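Local atomic coordinates of aminodeoxyfutalosine deaminase (Deinococcus radiodurans, PDB entry 2IMR), a protein that catalyses the zinc-dependent deamination of aminodeoxyfutalosine to futalosine in menaquinone biosynthesis and, to a lesser extent, deaminates adenosine and related nucleosides. Residues Ala184-Glu196 with Leu222-Leu235. Numbering follows the deposited sequence.
Sequences ADEVFAAARTHLE and LMRLLSDYAAGEGL
Phe-188 lies as a knob among Leu-222, Leu-225, Leu-226 and Tyr-229. Its CG is anti to the backbone N (chi1 172°), which carries the ring across to the facing helix. CB of Leu-225 covers one ring face in a CH-pi contact, 4.0 Å from the centroid of Phe-188. CD2 of Leu-226 touches the ring edge, 3.9 Å from CD1 of Phe-188. The same ring turns its edge to the face of Tyr-229 in an offset edge-to-face pair, planes at 78°. Tyr-229 returns the knob among Phe-188, Arg-192, Leu-195 and Glu-196. CG of Arg-192 comes within 3.5 Å of OH of Tyr-229, and CG of Glu-196 also touches that hydroxyl. Without the ring of Tyr-229, as with an alanine here, the Phe-188 edge would probably lose its aromatic partner and a gap would be likely to open against Arg-192 and Leu-195. Where the helices come closest in backbone, CB of Ala-184 meets CB of Leu-222 at 3.8 Å. OD1 of Asp-185 touches CD1 of Leu-225, but its salt bridge is to Arg-221. The axes of the two helix segments run in roughly the same direction, cross at -31° and approach to 9.4 Å at their closest. They belong to successive outer helices of the TIM-barrel fold, joined through strand 206-212. On the side facing the barrel strands, Leu-195 and Leu-226 touch Leu-210 of that strand, and Val-187 and Leu-222 touch Val-176 of strand 170-176.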
loop_
_atom_site.group_PDB
_atom_site.type_symbol
_atom_site.label_atom_id
_atom_site.label_comp_id
_atom_site.label_asym_id
_atom_site.label_seq_id
_atom_site.Cartn_x
_atom_site.Cartn_y
_atom_site.Cartn_z
ATOM N N ALA A 184 16.898 -11.197 17.830
ATOM C CA ALA A 184 16.533 -9.803 17.609
ATOM C C ALA A 184 17.685 -8.804 17.523
ATOM O O ALA A 184 17.787 -8.061 16.546
ATOM C CB ALA A 184 15.536 -9.352 18.678
ATOM N N ASP A 185 18.552 -8.772 18.532
ATOM C CA ASP A 185 19.656 -7.813 18.527
ATOM C C ASP A 185 20.545 -7.908 17.297
ATOM O O ASP A 185 20.852 -6.897 16.666
ATOM C CB ASP A 185 20.522 -7.960 19.785
ATOM C CG ASP A 185 19.785 -7.579 21.050
ATOM O OD1 ASP A 185 18.781 -6.845 20.959
ATOM O OD2 ASP A 185 20.219 -8.000 22.143
ATOM N N GLU A 186 20.959 -9.120 16.952
ATOM C CA GLU A 186 21.829 -9.290 15.799
ATOM C C GLU A 186 21.126 -9.001 14.479
ATOM O O GLU A 186 21.732 -8.445 13.568
ATOM C CB GLU A 186 22.436 -10.692 15.793
ATOM C CG GLU A 186 23.538 -10.877 16.834
ATOM C CD GLU A 186 24.675 -9.864 16.685
ATOM O OE1 GLU A 186 25.349 -9.846 15.625
ATOM O OE2 GLU A 186 24.896 -9.078 17.632
ATOM N N VAL A 187 19.854 -9.373 14.362
ATOM C CA VAL A 187 19.137 -9.097 13.120
ATOM C C VAL A 187 18.999 -7.587 12.958
ATOM O O VAL A 187 19.189 -7.053 11.863
ATOM C CB VAL A 187 17.735 -9.744 13.109
ATOM C CG1 VAL A 187 16.942 -9.249 11.901
ATOM C CG2 VAL A 187 17.872 -11.260 13.050
ATOM N N PHE A 188 18.675 -6.900 14.051
ATOM C CA PHE A 188 18.530 -5.447 14.012
ATOM C C PHE A 188 19.838 -4.777 13.583
ATOM O O PHE A 188 19.845 -3.892 12.724
ATOM C CB PHE A 188 18.105 -4.910 15.385
ATOM C CG PHE A 188 18.118 -3.413 15.469
ATOM C CD1 PHE A 188 17.219 -2.653 14.727
ATOM C CD2 PHE A 188 19.071 -2.757 16.241
ATOM C CE1 PHE A 188 17.270 -1.265 14.747
ATOM C CE2 PHE A 188 19.133 -1.364 16.270
ATOM C CZ PHE A 188 18.231 -0.615 15.520
ATOM N N ALA A 189 20.945 -5.209 14.178
ATOM C CA ALA A 189 22.258 -4.657 13.852
ATOM C C ALA A 189 22.591 -4.842 12.371
ATOM O O ALA A 189 23.129 -3.934 11.728
ATOM C CB ALA A 189 23.323 -5.320 14.717
ATOM N N ALA A 190 22.270 -6.018 11.831
ATOM C CA ALA A 190 22.536 -6.310 10.423
ATOM C C ALA A 190 21.666 -5.426 9.528
ATOM O O ALA A 190 22.121 -4.928 8.494
ATOM C CB ALA A 190 22.259 -7.786 10.134
ATOM N N ALA A 191 20.413 -5.239 9.932
ATOM C CA ALA A 191 19.484 -4.407 9.180
ATOM C C ALA A 191 19.924 -2.947 9.233
ATOM O O ALA A 191 19.918 -2.249 8.219
ATOM C CB ALA A 191 18.077 -4.549 9.747
ATOM N N ARG A 192 20.309 -2.489 10.421
ATOM C CA ARG A 192 20.751 -1.109 10.593
ATOM C C ARG A 192 21.936 -0.789 9.690
ATOM O O ARG A 192 21.978 0.270 9.069
ATOM C CB ARG A 192 21.130 -0.842 12.052
ATOM C CG ARG A 192 21.577 0.593 12.316
ATOM C CD ARG A 192 21.863 0.819 13.794
ATOM N NE ARG A 192 22.846 -0.138 14.293
ATOM C CZ ARG A 192 23.170 -0.287 15.575
ATOM N NH1 ARG A 192 22.587 0.463 16.506
ATOM N NH2 ARG A 192 24.075 -1.193 15.927
ATOM N N THR A 193 22.900 -1.704 9.618
ATOM C CA THR A 193 24.074 -1.491 8.780
ATOM C C THR A 193 23.665 -1.221 7.332
ATOM O O THR A 193 24.119 -0.251 6.726
ATOM C CB THR A 193 25.027 -2.707 8.830
ATOM O OG1 THR A 193 25.491 -2.887 10.175
ATOM C CG2 THR A 193 26.227 -2.488 7.916
ATOM N N HIS A 194 22.813 -2.082 6.777
ATOM C CA HIS A 194 22.337 -1.907 5.404
ATOM C C HIS A 194 21.631 -0.559 5.253
ATOM O O HIS A 194 21.878 0.189 4.301
ATOM C CB HIS A 194 21.351 -3.021 5.032
ATOM C CG HIS A 194 22.002 -4.314 4.651
ATOM N ND1 HIS A 194 22.669 -4.487 3.457
ATOM C CD2 HIS A 194 22.069 -5.503 5.295
ATOM C CE1 HIS A 194 23.118 -5.727 3.382
ATOM N NE2 HIS A 194 22.767 -6.365 4.484
ATOM N N LEU A 195 20.734 -0.268 6.191
ATOM C CA LEU A 195 19.974 0.974 6.174
ATOM C C LEU A 195 20.863 2.215 6.213
ATOM O O LEU A 195 20.628 3.175 5.474
ATOM C CB LEU A 195 18.988 0.995 7.347
ATOM C CG LEU A 195 17.891 -0.074 7.261
ATOM C CD1 LEU A 195 17.105 -0.132 8.556
ATOM C CD2 LEU A 195 16.975 0.240 6.094
ATOM N N GLU A 196 21.881 2.198 7.067
ATOM C CA GLU A 196 22.782 3.339 7.180
ATOM C C GLU A 196 23.522 3.561 5.868
ATOM O O GLU A 196 23.763 4.697 5.463
ATOM C CB GLU A 196 23.786 3.118 8.317
ATOM C CG GLU A 196 23.132 2.926 9.674
ATOM C CD GLU A 196 24.135 2.812 10.805
ATOM O OE1 GLU A 196 25.123 2.057 10.657
ATOM O OE2 GLU A 196 23.928 3.470 11.847
ATOM N N LEU A 222 12.502 -7.458 18.353
ATOM C CA LEU A 222 12.964 -6.927 17.074
ATOM C C LEU A 222 11.997 -5.865 16.535
ATOM O O LEU A 222 12.419 -4.878 15.932
ATOM C CB LEU A 222 13.124 -8.064 16.058
ATOM C CG LEU A 222 13.575 -7.677 14.642
ATOM C CD1 LEU A 222 14.886 -6.899 14.708
ATOM C CD2 LEU A 222 13.729 -8.928 13.793
ATOM N N MET A 223 10.702 -6.065 16.761
ATOM C CA MET A 223 9.695 -5.113 16.297
ATOM C C MET A 223 9.906 -3.738 16.939
ATOM O O MET A 223 9.831 -2.710 16.264
ATOM C CB MET A 223 8.289 -5.627 16.620
ATOM C CG MET A 223 7.155 -4.715 16.140
ATOM S SD MET A 223 7.038 -4.613 14.335
ATOM C CE MET A 223 6.157 -6.123 13.991
ATOM N N ARG A 224 10.167 -3.720 18.242
ATOM C CA ARG A 224 10.396 -2.457 18.935
ATOM C C ARG A 224 11.724 -1.823 18.551
ATOM O O ARG A 224 11.822 -0.601 18.449
ATOM C CB ARG A 224 10.337 -2.649 20.453
ATOM C CG ARG A 224 8.926 -2.777 20.987
ATOM C CD ARG A 224 8.871 -2.457 22.476
ATOM N NE ARG A 224 9.516 -1.183 22.808
ATOM C CZ ARG A 224 9.302 -0.033 22.170
ATOM N NH1 ARG A 224 8.458 0.022 21.149
ATOM N NH2 ARG A 224 9.926 1.071 22.566
ATOM N N LEU A 225 12.751 -2.645 18.346
ATOM C CA LEU A 225 14.051 -2.117 17.948
ATOM C C LEU A 225 13.893 -1.428 16.601
ATOM O O LEU A 225 14.435 -0.346 16.372
ATOM C CB LEU A 225 15.089 -3.239 17.822
ATOM C CG LEU A 225 15.624 -3.871 19.109
ATOM C CD1 LEU A 225 16.608 -4.990 18.770
ATOM C CD2 LEU A 225 16.303 -2.800 19.949
ATOM N N LEU A 226 13.130 -2.057 15.713
ATOM C CA LEU A 226 12.914 -1.506 14.383
ATOM C C LEU A 226 12.061 -0.240 14.395
ATOM O O LEU A 226 12.425 0.759 13.769
ATOM C CB LEU A 226 12.259 -2.553 13.474
ATOM C CG LEU A 226 13.078 -3.815 13.180
ATOM C CD1 LEU A 226 12.189 -4.851 12.470
ATOM C CD2 LEU A 226 14.297 -3.449 12.325
ATOM N N SER A 227 10.931 -0.269 15.098
ATOM C CA SER A 227 10.068 0.908 15.120
ATOM C C SER A 227 10.734 2.089 15.817
ATOM O O SER A 227 10.618 3.223 15.352
ATOM C CB SER A 227 8.700 0.594 15.760
ATOM O OG SER A 227 8.814 0.042 17.058
ATOM N N ASP A 228 11.438 1.830 16.917
ATOM C CA ASP A 228 12.124 2.907 17.631
ATOM C C ASP A 228 13.207 3.505 16.740
ATOM O O ASP A 228 13.356 4.726 16.661
ATOM C CB ASP A 228 12.768 2.395 18.925
ATOM C CG ASP A 228 11.751 2.094 20.014
ATOM O OD1 ASP A 228 10.561 2.424 19.837
ATOM O OD2 ASP A 228 12.147 1.533 21.058
ATOM N N TYR A 229 13.964 2.641 16.073
ATOM C CA TYR A 229 15.026 3.096 15.184
ATOM C C TYR A 229 14.453 3.978 14.081
ATOM O O TYR A 229 14.925 5.090 13.857
ATOM C CB TYR A 229 15.746 1.900 14.554
ATOM C CG TYR A 229 16.860 2.292 13.609
ATOM C CD1 TYR A 229 18.060 2.820 14.093
ATOM C CD2 TYR A 229 16.711 2.154 12.227
ATOM C CE1 TYR A 229 19.086 3.200 13.226
ATOM C CE2 TYR A 229 17.731 2.534 11.350
ATOM C CZ TYR A 229 18.913 3.055 11.858
ATOM O OH TYR A 229 19.919 3.427 10.999
ATOM N N ALA A 230 13.424 3.481 13.400
ATOM C CA ALA A 230 12.796 4.230 12.312
ATOM C C ALA A 230 12.207 5.557 12.783
ATOM O O ALA A 230 12.354 6.584 12.120
ATOM C CB ALA A 230 11.706 3.382 11.654
ATOM N N ALA A 231 11.524 5.526 13.921
ATOM C CA ALA A 231 10.917 6.728 14.477
ATOM C C ALA A 231 11.998 7.768 14.760
ATOM O O ALA A 231 11.843 8.951 14.444
ATOM C CB ALA A 231 10.168 6.385 15.760
ATOM N N GLY A 232 13.105 7.314 15.334
ATOM C CA GLY A 232 14.197 8.214 15.656
ATOM C C GLY A 232 14.951 8.745 14.454
ATOM O O GLY A 232 15.401 9.894 14.462
ATOM N N GLU A 233 15.090 7.920 13.419
ATOM C CA GLU A 233 15.812 8.312 12.209
ATOM C C GLU A 233 14.925 8.931 11.138
ATOM O O GLU A 233 15.416 9.387 10.107
ATOM C CB GLU A 233 16.530 7.102 11.610
ATOM C CG GLU A 233 17.689 6.595 12.436
ATOM C CD GLU A 233 18.769 7.643 12.605
ATOM O OE1 GLU A 233 19.295 8.121 11.578
ATOM O OE2 GLU A 233 19.087 7.989 13.764
ATOM N N GLY A 234 13.619 8.940 11.378
ATOM C CA GLY A 234 12.701 9.502 10.407
ATOM C C GLY A 234 12.471 8.597 9.208
ATOM O O GLY A 234 12.258 9.080 8.099
ATOM N N LEU A 235 12.519 7.283 9.421
ATOM C CA LEU A 235 12.299 6.331 8.333
ATOM C C LEU A 235 10.849 5.856 8.314
ATOM O O LEU A 235 10.325 5.400 9.328
ATOM C CB LEU A 235 13.212 5.112 8.493
ATOM C CG LEU A 235 14.716 5.293 8.285
ATOM C CD1 LEU A 235 15.427 4.003 8.641
ATOM C CD2 LEU A 235 14.998 5.678 6.839
#